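PDB 2OKX: rhamnosidase B from Bacillus sp., which hydrolyses terminal alpha-L-rhamnose residues from rhamnosides, as a glycoside hydrolase of family 78 that probably acts with inversion of the anomeric configuration. Local coordinates for residues Asn7-Ile11 against Thr121-Asp126; Ser18-Arg24 against Leu93-Val99; Asp126-Glu132 against Asp170-Ala176. One frame throughout, in Å; residues are numbered along the deposited sequence.

Contact 1. Residues Asn7-Ile11 against Thr121-Asp126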
loop_
_atom_site.group_PDB
_atom_site.type_symbol
_atom_site.label_atom_id
_atom_site.label_comp_id
_atom_site.label_asym_id
_atom_site.label_seq_id
_atom_site.Cartn_x
_atom_site.Cartn_y
_atom_site.Cartn_z
ATOM N N ASN A 7 11.229 -29.739 13.687
ATOM C CA ASN A 7 10.785 -30.802 14.578
ATOM C C ASN A 7 9.442 -30.361 15.131
ATOM O O ASN A 7 9.071 -30.698 16.254
ATOM C CB ASN A 7 11.775 -30.992 15.729
ATOM C CG ASN A 7 13.151 -31.390 15.247
ATOM O OD1 ASN A 7 13.320 -32.434 14.618
ATOM N ND2 ASN A 7 14.146 -30.555 15.535
ATOM N N ALA A 8 8.728 -29.581 14.330
ATOM C CA ALA A 8 7.418 -29.076 14.708
ATOM C C ALA A 8 6.471 -29.326 13.547
ATOM O O ALA A 8 6.909 -29.603 12.429
ATOM C CB ALA A 8 7.495 -27.583 15.015
ATOM N N SER A 9 5.175 -29.223 13.810
ATOM C CA SER A 9 4.182 -29.455 12.773
ATOM C C SER A 9 3.266 -28.259 12.571
ATOM O O SER A 9 2.980 -27.520 13.513
ATOM C CB SER A 9 3.333 -30.677 13.134
ATOM O OG SER A 9 4.148 -31.817 13.341
ATOM N N TRP A 10 2.821 -28.066 11.333
ATOM C CA TRP A 10 1.890 -26.991 11.028
ATOM C C TRP A 10 0.597 -27.391 11.724
ATOM O O TRP A 10 0.157 -28.539 11.606
ATOM C CB TRP A 10 1.613 -26.902 9.527
ATOM C CG TRP A 10 2.612 -26.140 8.727
ATOM C CD1 TRP A 10 3.664 -26.646 8.025
ATOM C CD2 TRP A 10 2.619 -24.725 8.502
ATOM N NE1 TRP A 10 4.324 -25.635 7.365
ATOM C CE2 TRP A 10 3.703 -24.445 7.643
ATOM C CE3 TRP A 10 1.810 -23.668 8.940
ATOM C CZ2 TRP A 10 4.000 -23.147 7.209
ATOM C CZ3 TRP A 10 2.106 -22.375 8.508
ATOM C CH2 TRP A 10 3.190 -22.130 7.652
ATOM N N ILE A 11 -0.012 -26.463 12.449
ATOM C CA ILE A 11 -1.257 -26.764 13.139
ATOM C C ILE A 11 -2.313 -25.696 12.904
ATOM O O ILE A 11 -2.003 -24.550 12.569
ATOM C CB ILE A 11 -1.050 -26.897 14.662
ATOM C CG1 ILE A 11 -0.552 -25.570 15.241
ATOM C CG2 ILE A 11 -0.068 -28.018 14.959
ATOM C CD1 ILE A 11 -0.449 -25.560 16.760
ATOM N N THR A 121 15.315 -29.287 20.967
ATOM C CA THR A 121 14.001 -28.687 20.800
ATOM C C THR A 121 13.349 -28.603 22.175
ATOM O O THR A 121 13.143 -29.623 22.828
ATOM C CB THR A 121 13.110 -29.541 19.876
ATOM O OG1 THR A 121 13.678 -29.570 18.562
ATOM C CG2 THR A 121 11.698 -28.970 19.808
ATOM N N LEU A 122 13.032 -27.389 22.613
ATOM C CA LEU A 122 12.412 -27.194 23.921
ATOM C C LEU A 122 10.894 -27.157 23.810
ATOM O O LEU A 122 10.184 -27.434 24.774
ATOM C CB LEU A 122 12.908 -25.889 24.548
ATOM C CG LEU A 122 14.424 -25.685 24.588
ATOM C CD1 LEU A 122 14.728 -24.319 25.189
ATOM C CD2 LEU A 122 15.084 -26.795 25.396
ATOM N N ALA A 123 10.402 -26.807 22.628
ATOM C CA ALA A 123 8.968 -26.736 22.391
ATOM C C ALA A 123 8.715 -26.765 20.894
ATOM O O ALA A 123 9.568 -26.361 20.103
ATOM C CB ALA A 123 8.400 -25.465 22.996
ATOM N N ALA A 124 7.539 -27.248 20.509
ATOM C CA ALA A 124 7.181 -27.335 19.100
ATOM C C ALA A 124 5.675 -27.471 18.945
ATOM O O ALA A 124 5.018 -28.165 19.721
ATOM C CB ALA A 124 7.887 -28.527 18.453
ATOM N N THR A 125 5.130 -26.798 17.938
ATOM C CA THR A 125 3.700 -26.840 17.681
ATOM C C THR A 125 3.257 -28.239 17.249
ATOM O O THR A 125 3.890 -28.869 16.400
ATOM C CB THR A 125 3.309 -25.833 16.581
ATOM O OG1 THR A 125 4.148 -26.030 15.438
ATOM C CG2 THR A 125 3.468 -24.405 17.080
ATOM N N ASP A 126 2.171 -28.713 17.851
ATOM C CA ASP A 126 1.611 -30.021 17.538
ATOM C C ASP A 126 0.256 -30.173 18.216
ATOM O O ASP A 126 -0.223 -29.246 18.869
ATOM C CB ASP A 126 2.564 -31.143 17.976
ATOM C CG ASP A 126 2.785 -31.182 19.476
ATOM O OD1 ASP A 126 3.715 -31.893 19.910
ATOM O OD2 ASP A 126 2.036 -30.520 20.223
#

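Contact 2. Residues Ser18-Arg24 against Leu93-Val99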
loop_
_atom_site.group_PDB
_atom_site.type_symbol
_atom_site.label_atom_id
_atom_site.label_comp_id
_atom_site.label_asym_id
_atom_site.label_seq_id
_atom_site.Cartn_x
_atom_site.Cartn_y
_atom_site.Cartn_z
ATOM N N SER A 18 -9.542 -23.157 5.441
ATOM C CA SER A 18 -9.200 -21.781 5.099
ATOM C C SER A 18 -10.419 -20.882 5.282
ATOM O O SER A 18 -11.050 -20.459 4.315
ATOM C CB SER A 18 -8.701 -21.707 3.651
ATOM O OG SER A 18 -8.313 -20.388 3.301
ATOM N N PRO A 19 -10.766 -20.584 6.539
ATOM C CA PRO A 19 -11.916 -19.732 6.836
ATOM C C PRO A 19 -11.651 -18.286 6.433
ATOM O O PRO A 19 -10.498 -17.849 6.367
ATOM C CB PRO A 19 -12.080 -19.893 8.342
ATOM C CG PRO A 19 -10.665 -20.047 8.802
ATOM C CD PRO A 19 -10.083 -20.996 7.779
ATOM N N ARG A 20 -12.722 -17.552 6.162
ATOM C CA ARG A 20 -12.600 -16.156 5.774
ATOM C C ARG A 20 -12.426 -15.259 6.992
ATOM O O ARG A 20 -13.147 -15.396 7.983
ATOM C CB ARG A 20 -13.851 -15.699 5.016
ATOM C CG ARG A 20 -13.872 -14.201 4.674
ATOM C CD ARG A 20 -15.298 -13.733 4.412
ATOM N NE ARG A 20 -15.424 -12.304 4.113
ATOM C CZ ARG A 20 -15.157 -11.748 2.932
ATOM N NH1 ARG A 20 -14.732 -12.493 1.914
ATOM N NH2 ARG A 20 -15.358 -10.449 2.754
ATOM N N ASN A 21 -11.458 -14.352 6.911
ATOM C CA ASN A 21 -11.228 -13.372 7.969
ATOM C C ASN A 21 -11.391 -13.943 9.379
ATOM O O ASN A 21 -12.231 -13.483 10.144
ATOM C CB ASN A 21 -12.209 -12.212 7.757
ATOM C CG ASN A 21 -11.967 -11.039 8.695
ATOM O OD1 ASN A 21 -12.841 -10.189 8.873
ATOM N ND2 ASN A 21 -10.786 -10.981 9.282
ATOM N N GLU A 22 -10.582 -14.939 9.724
ATOM C CA GLU A 22 -10.668 -15.538 11.048
ATOM C C GLU A 22 -9.389 -15.363 11.852
ATOM O O GLU A 22 -8.299 -15.669 11.375
ATOM C CB GLU A 22 -10.988 -17.037 10.943
ATOM C CG GLU A 22 -11.056 -17.750 12.293
ATOM C CD GLU A 22 -11.421 -19.221 12.173
ATOM O OE1 GLU A 22 -10.517 -20.085 12.281
ATOM O OE2 GLU A 22 -12.616 -19.509 11.959
ATOM N N TRP A 23 -9.534 -14.869 13.076
ATOM C CA TRP A 23 -8.394 -14.685 13.965
ATOM C C TRP A 23 -8.447 -15.824 14.983
ATOM O O TRP A 23 -9.430 -15.979 15.705
ATOM C CB TRP A 23 -8.480 -13.317 14.653
ATOM C CG TRP A 23 -8.306 -12.165 13.690
ATOM C CD1 TRP A 23 -8.201 -12.241 12.327
ATOM C CD2 TRP A 23 -8.210 -10.773 14.022
ATOM N NE1 TRP A 23 -8.044 -10.984 11.791
ATOM C CE2 TRP A 23 -8.047 -10.065 12.808
ATOM C CE3 TRP A 23 -8.245 -10.055 15.225
ATOM C CZ2 TRP A 23 -7.918 -8.670 12.764
ATOM C CZ3 TRP A 23 -8.118 -8.666 15.180
ATOM C CH2 TRP A 23 -7.956 -7.991 13.957
ATOM N N ARG A 24 -7.391 -16.629 15.022
ATOM C CA ARG A 24 -7.341 -17.777 15.918
ATOM C C ARG A 24 -6.166 -17.753 16.892
ATOM O O ARG A 24 -5.038 -17.437 16.516
ATOM C CB ARG A 24 -7.306 -19.056 15.076
ATOM C CG ARG A 24 -7.128 -20.351 15.852
ATOM C CD ARG A 24 -7.318 -21.547 14.923
ATOM N NE ARG A 24 -8.713 -21.695 14.519
ATOM C CZ ARG A 24 -9.674 -22.180 15.301
ATOM N NH1 ARG A 24 -9.395 -22.575 16.538
ATOM N NH2 ARG A 24 -10.919 -22.266 14.851
ATOM N N LEU A 93 -1.402 -15.344 18.057
ATOM C CA LEU A 93 -2.650 -14.931 17.439
ATOM C C LEU A 93 -2.363 -15.036 15.951
ATOM O O LEU A 93 -1.430 -14.409 15.455
ATOM C CB LEU A 93 -2.997 -13.480 17.780
ATOM C CG LEU A 93 -4.195 -12.938 16.988
ATOM C CD1 LEU A 93 -5.464 -13.641 17.449
ATOM C CD2 LEU A 93 -4.326 -11.434 17.187
ATOM N N VAL A 94 -3.137 -15.847 15.241
ATOM C CA VAL A 94 -2.926 -15.988 13.811
ATOM C C VAL A 94 -4.130 -15.438 13.063
ATOM O O VAL A 94 -5.272 -15.803 13.347
ATOM C CB VAL A 94 -2.706 -17.470 13.406
ATOM C CG1 VAL A 94 -2.585 -17.585 11.890
ATOM C CG2 VAL A 94 -1.447 -18.014 14.071
ATOM N N LEU A 95 -3.869 -14.531 12.128
ATOM C CA LEU A 95 -4.930 -13.948 11.318
ATOM C C LEU A 95 -4.914 -14.695 9.992
ATOM O O LEU A 95 -3.892 -14.710 9.309
ATOM C CB LEU A 95 -4.668 -12.461 11.039
ATOM C CG LEU A 95 -4.613 -11.423 12.164
ATOM C CD1 LEU A 95 -3.329 -11.595 12.975
ATOM C CD2 LEU A 95 -4.665 -10.028 11.551
ATOM N N HIS A 96 -6.015 -15.349 9.639
ATOM C CA HIS A 96 -6.061 -16.037 8.353
ATOM C C HIS A 96 -7.079 -15.321 7.482
ATOM O O HIS A 96 -8.256 -15.261 7.820
ATOM C CB HIS A 96 -6.464 -17.504 8.492
ATOM C CG HIS A 96 -6.437 -18.238 7.191
ATOM N ND1 HIS A 96 -5.258 -18.565 6.553
ATOM C CD2 HIS A 96 -7.434 -18.595 6.348
ATOM C CE1 HIS A 96 -5.533 -19.083 5.370
ATOM N NE2 HIS A 96 -6.845 -19.112 5.221
ATOM N N PHE A 97 -6.623 -14.784 6.357
ATOM C CA PHE A 97 -7.503 -14.041 5.465
ATOM C C PHE A 97 -8.523 -14.906 4.732
ATOM O O PHE A 97 -9.689 -14.530 4.620
ATOM C CB PHE A 97 -6.674 -13.254 4.441
ATOM C CG PHE A 97 -5.686 -12.296 5.059
ATOM C CD1 PHE A 97 -6.012 -11.575 6.205
ATOM C CD2 PHE A 97 -4.441 -12.089 4.471
ATOM C CE1 PHE A 97 -5.111 -10.657 6.761
ATOM C CE2 PHE A 97 -3.533 -11.177 5.015
ATOM C CZ PHE A 97 -3.871 -10.459 6.162
ATOM N N GLY A 98 -8.080 -16.054 4.226
ATOM C CA GLY A 98 -8.977 -16.931 3.492
ATOM C C GLY A 98 -9.349 -16.331 2.148
ATOM O O GLY A 98 -10.241 -16.823 1.453
ATOM N N VAL A 99 -8.654 -15.258 1.782
ATOM C CA VAL A 99 -8.894 -14.552 0.525
ATOM C C VAL A 99 -7.558 -14.009 0.031
ATOM O O VAL A 99 -6.777 -13.472 0.818
ATOM C CB VAL A 99 -9.866 -13.367 0.735
ATOM C CG1 VAL A 99 -10.047 -12.591 -0.560
ATOM C CG2 VAL A 99 -11.205 -13.876 1.240
#

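Contact 3. Residues Asp126-Glu132 against Asp170-Ala176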
loop_
_atom_site.group_PDB
_atom_site.type_symbol
_atom_site.label_atom_id
_atom_site.label_comp_id
_atom_site.label_asym_id
_atom_site.label_seq_id
_atom_site.Cartn_x
_atom_site.Cartn_y
_atom_site.Cartn_z
ATOM N N ASP A 126 2.171 -28.713 17.851
ATOM C CA ASP A 126 1.611 -30.021 17.538
ATOM C C ASP A 126 0.256 -30.173 18.216
ATOM O O ASP A 126 -0.223 -29.246 18.869
ATOM C CB ASP A 126 2.564 -31.143 17.976
ATOM C CG ASP A 126 2.785 -31.182 19.476
ATOM O OD1 ASP A 126 3.715 -31.893 19.910
ATOM O OD2 ASP A 126 2.036 -30.520 20.223
ATOM N N ALA A 127 -0.354 -31.343 18.059
ATOM C CA ALA A 127 -1.669 -31.626 18.628
ATOM C C ALA A 127 -1.793 -31.350 20.127
ATOM O O ALA A 127 -2.905 -31.258 20.650
ATOM C CB ALA A 127 -2.054 -33.074 18.333
ATOM N N ALA A 128 -0.661 -31.218 20.814
ATOM C CA ALA A 128 -0.669 -30.956 22.249
ATOM C C ALA A 128 -1.060 -29.514 22.560
ATOM O O ALA A 128 -1.518 -29.209 23.663
ATOM C CB ALA A 128 0.695 -31.266 22.846
ATOM N N TRP A 129 -0.877 -28.627 21.585
ATOM C CA TRP A 129 -1.221 -27.221 21.761
ATOM C C TRP A 129 -2.730 -27.025 21.801
ATOM O O TRP A 129 -3.488 -27.852 21.295
ATOM C CB TRP A 129 -0.626 -26.386 20.624
ATOM C CG TRP A 129 0.849 -26.153 20.749
ATOM C CD1 TRP A 129 1.810 -27.086 21.007
ATOM C CD2 TRP A 129 1.534 -24.905 20.586
ATOM N NE1 TRP A 129 3.053 -26.499 21.015
ATOM C CE2 TRP A 129 2.913 -25.160 20.759
ATOM C CE3 TRP A 129 1.118 -23.595 20.310
ATOM C CZ2 TRP A 129 3.882 -24.151 20.664
ATOM C CZ3 TRP A 129 2.080 -22.593 20.215
ATOM C CH2 TRP A 129 3.445 -22.880 20.392
ATOM N N ARG A 130 -3.156 -25.921 22.406
ATOM C CA ARG A 130 -4.570 -25.584 22.528
ATOM C C ARG A 130 -4.894 -24.470 21.539
ATOM O O ARG A 130 -4.021 -23.669 21.192
ATOM C CB ARG A 130 -4.869 -25.089 23.941
ATOM C CG ARG A 130 -4.444 -26.036 25.049
ATOM C CD ARG A 130 -5.504 -27.081 25.320
ATOM N NE ARG A 130 -5.219 -27.822 26.545
ATOM C CZ ARG A 130 -6.106 -28.581 27.180
ATOM N NH1 ARG A 130 -7.338 -28.702 26.705
ATOM N NH2 ARG A 130 -5.763 -29.212 28.294
ATOM N N THR A 131 -6.148 -24.411 21.098
ATOM C CA THR A 131 -6.567 -23.384 20.152
ATOM C C THR A 131 -8.059 -23.081 20.213
ATOM O O THR A 131 -8.880 -23.965 20.467
ATOM C CB THR A 131 -6.210 -23.777 18.703
ATOM O OG1 THR A 131 -6.616 -22.733 17.809
ATOM C CG2 THR A 131 -6.909 -25.072 18.310
ATOM N N GLU A 132 -8.393 -21.815 19.981
ATOM C CA GLU A 132 -9.770 -21.326 19.975
ATOM C C GLU A 132 -9.777 -20.019 19.186
ATOM O O GLU A 132 -8.768 -19.314 19.143
ATOM C CB GLU A 132 -10.267 -21.038 21.400
ATOM C CG GLU A 132 -10.508 -22.260 22.279
ATOM C CD GLU A 132 -11.688 -23.106 21.824
ATOM O OE1 GLU A 132 -12.796 -22.548 21.665
ATOM O OE2 GLU A 132 -11.508 -24.330 21.635
ATOM N N ASP A 170 -6.658 -22.454 30.043
ATOM C CA ASP A 170 -7.158 -22.873 28.741
ATOM C C ASP A 170 -7.604 -24.331 28.766
ATOM O O ASP A 170 -7.643 -24.996 27.731
ATOM C CB ASP A 170 -6.069 -22.688 27.680
ATOM C CG ASP A 170 -4.831 -23.518 27.966
ATOM O OD1 ASP A 170 -4.803 -24.215 29.004
ATOM O OD2 ASP A 170 -3.883 -23.472 27.155
ATOM N N GLY A 171 -7.944 -24.821 29.955
ATOM C CA GLY A 171 -8.380 -26.198 30.090
ATOM C C GLY A 171 -9.563 -26.544 29.203
ATOM O O GLY A 171 -9.676 -27.675 28.728
ATOM N N GLY A 172 -10.441 -25.571 28.977
ATOM C CA GLY A 172 -11.612 -25.805 28.150
ATOM C C GLY A 172 -11.382 -25.609 26.662
ATOM O O GLY A 172 -12.315 -25.716 25.866
ATOM N N TRP A 173 -10.141 -25.323 26.282
ATOM C CA TRP A 173 -9.801 -25.112 24.880
ATOM C C TRP A 173 -9.590 -26.423 24.146
ATOM O O TRP A 173 -9.026 -27.369 24.694
ATOM C CB TRP A 173 -8.526 -24.274 24.767
ATOM C CG TRP A 173 -8.725 -22.810 25.010
ATOM C CD1 TRP A 173 -9.666 -22.225 25.811
ATOM C CD2 TRP A 173 -7.932 -21.744 24.480
ATOM N NE1 TRP A 173 -9.506 -20.860 25.810
ATOM C CE2 TRP A 173 -8.449 -20.538 25.001
ATOM C CE3 TRP A 173 -6.831 -21.692 23.612
ATOM C CZ2 TRP A 173 -7.901 -19.288 24.683
ATOM C CZ3 TRP A 173 -6.287 -20.448 23.297
ATOM C CH2 TRP A 173 -6.825 -19.265 23.833
ATOM N N ALA A 174 -10.037 -26.467 22.896
ATOM C CA ALA A 174 -9.881 -27.656 22.074
ATOM C C ALA A 174 -8.403 -27.831 21.750
ATOM O O ALA A 174 -7.620 -26.884 21.858
ATOM C CB ALA A 174 -10.683 -27.508 20.788
ATOM N N GLN A 175 -8.025 -29.044 21.365
ATOM C CA GLN A 175 -6.646 -29.331 21.006
ATOM C C GLN A 175 -6.458 -28.931 19.551
ATOM O O GLN A 175 -7.401 -28.989 18.763
ATOM C CB GLN A 175 -6.345 -30.823 21.166
ATOM C CG GLN A 175 -6.490 -31.346 22.585
ATOM C CD GLN A 175 -5.582 -30.631 23.561
ATOM O OE1 GLN A 175 -4.374 -30.536 23.344
ATOM N NE2 GLN A 175 -6.156 -30.126 24.646
ATOM N N ALA A 176 -5.246 -28.520 19.198
ATOM C CA ALA A 176 -4.957 -28.121 17.827
ATOM C C ALA A 176 -4.866 -29.361 16.946
ATOM O O ALA A 176 -4.582 -30.451 17.433
ATOM C CB ALA A 176 -3.649 -27.340 17.772
#

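Contact 1. Residues Asn7-Ile11 against Thr121-Asp126
Asn7 opens the contact alongside strand 120-124. Its ND2 lies 3.2 Å from OG1 of Thr121. Each residue is hydrogen-bonded to the carboxylate of Glu114 in strand 110-117, Asn7 through N and Thr121 through OG1. The carbonyl O of Asn7 comes within 3.3 Å of CB of Ala124. Ala8 turns its methyl toward the other segment, and its CB meets CB of Ala124 at 3.6 Å. Ser9 carries the hydrogen bonds. Its N donates to O of Thr125 at 2.9 Å, and its O accepts from OG1 of Thr125 at 2.7 Å. The Thr125 hydroxyl links this segment to strand 110-117, since it also accepts from N of Ala113. Two sheets of the N-terminal beta-sandwich domain meet here. Strand 9-12 is an outermost strand of a seven-stranded antiparallel sheet, while strand 120-124 borders a five-stranded one. A classic beta bulge, with Leu122 and Ala123 both facing Ile115, interrupts strand 120-124. Trp10 points away and stacks on Trp187. Ile11 points back toward the second segment, with CD1 3.8 Å from CB of Thr125 and CG2 3.7 Å from CA of Asp126.

Contact 2. Residues Ser18-Arg24 against Leu93-Val99
His96, Trp23 and Arg24 frame this buried contact. NE2 of His96 and OG of Ser18 share a hydrogen bond of 2.7 Å, while ND1 of His96 bonds to O of Asp47. Both ring nitrogens are therefore engaged. The backbone of His96 pairs with Glu22: N of His96 lies 2.9 Å from O of Glu22, and N of Glu22 3.0 Å from O of His96. Strands 22-31 and 87-96 are antiparallel neighbours within the seven-stranded sheet of the N-terminal domain. Trp23 sits opposite Leu95 in a non-hydrogen-bonded pair. CG of Leu95 lies over the indole face, 3.6 Å from the centroid of the five-membered ring, a CH-pi contact. Arg24 pairs with Val94 through two 2.8 Å bonds, Arg24 N to Val94 O and Val94 N to Arg24 O. Its guanidinium forms a salt bridge with Glu22, NE to OE1 3.3 Å, a hydrogen bond from NH1 to OG1 of Thr131, and a cation-pi contact with Trp12. Just before strand 22-31, N of Asn21 donates to O of Phe97 at 2.9 Å. Gly98 has positive phi, and a CB there would clash with O of Pro19.

Contact 3. Residues Asp126-Glu132 against Asp170-Ala176
Two type I turns, Asp126-Trp129 and Asp170-Trp173, lead into a short antiparallel pairing in which side chains supply part of the bonding. OE2 of Glu132 accepts from N of Ala174 at 2.9 Å. NH1 of Arg130 donates to O of Trp173, also at 2.9 Å. An Asx turn overlaps the first turn: N of Ala128 donates to OD2 of Asp126 at 2.8 Å. Two backbone bonds join the segments: N of Ala176 to O of Trp129 at 2.8 Å, and N of Thr131 to O of Ala174 at 3.0 Å. Arg130 and Gln175 form a non-hydrogen-bonded pair between them. CG of Glu132 lies over the Trp173 indole, 3.4 Å from the centroid of its five-membered ring, a CH-pi contact. The pairing joins strands 130-133 and 174-181 in the seven-stranded antiparallel sheet of the N-terminal domain. Strand 22-31 flanks strand 130-133 on the other side, where the Thr131 hydroxyl bonds to O of Cys25. Asp170 has its salt bridge with Arg27 of that strand; its OD1 is 4.4 Å from NE of Arg130, beyond a salt bridge. Two charged side chains thus add to a short, weakly bonded pairing, each by bonding a main-chain group with its polar end.

Overall arrangement
All three contacts belong to the N-terminal beta domain. Contact 2 is the buried one, within the seven-stranded sheet. Contacts 1 and 3 are only partly buried and lie farther from the centre of the chain. Contacts 2 and 3 are both pairings inside that sheet, and contact 1 joins one of its two outermost strands to a second sheet. Regular backbone ladders dominate contact 2. A threonine hydroxyl helps to hold contact 1, and charged side chains supplement contact 3. Contacts 1 and 3 share Asp126 and touch through Ile11, which packs on Ala176 and Trp129. Strands 22-31 and 130-133 are neighbours, so Arg24 of contact 2 probably hydrogen-bonds Thr131 of contact 3.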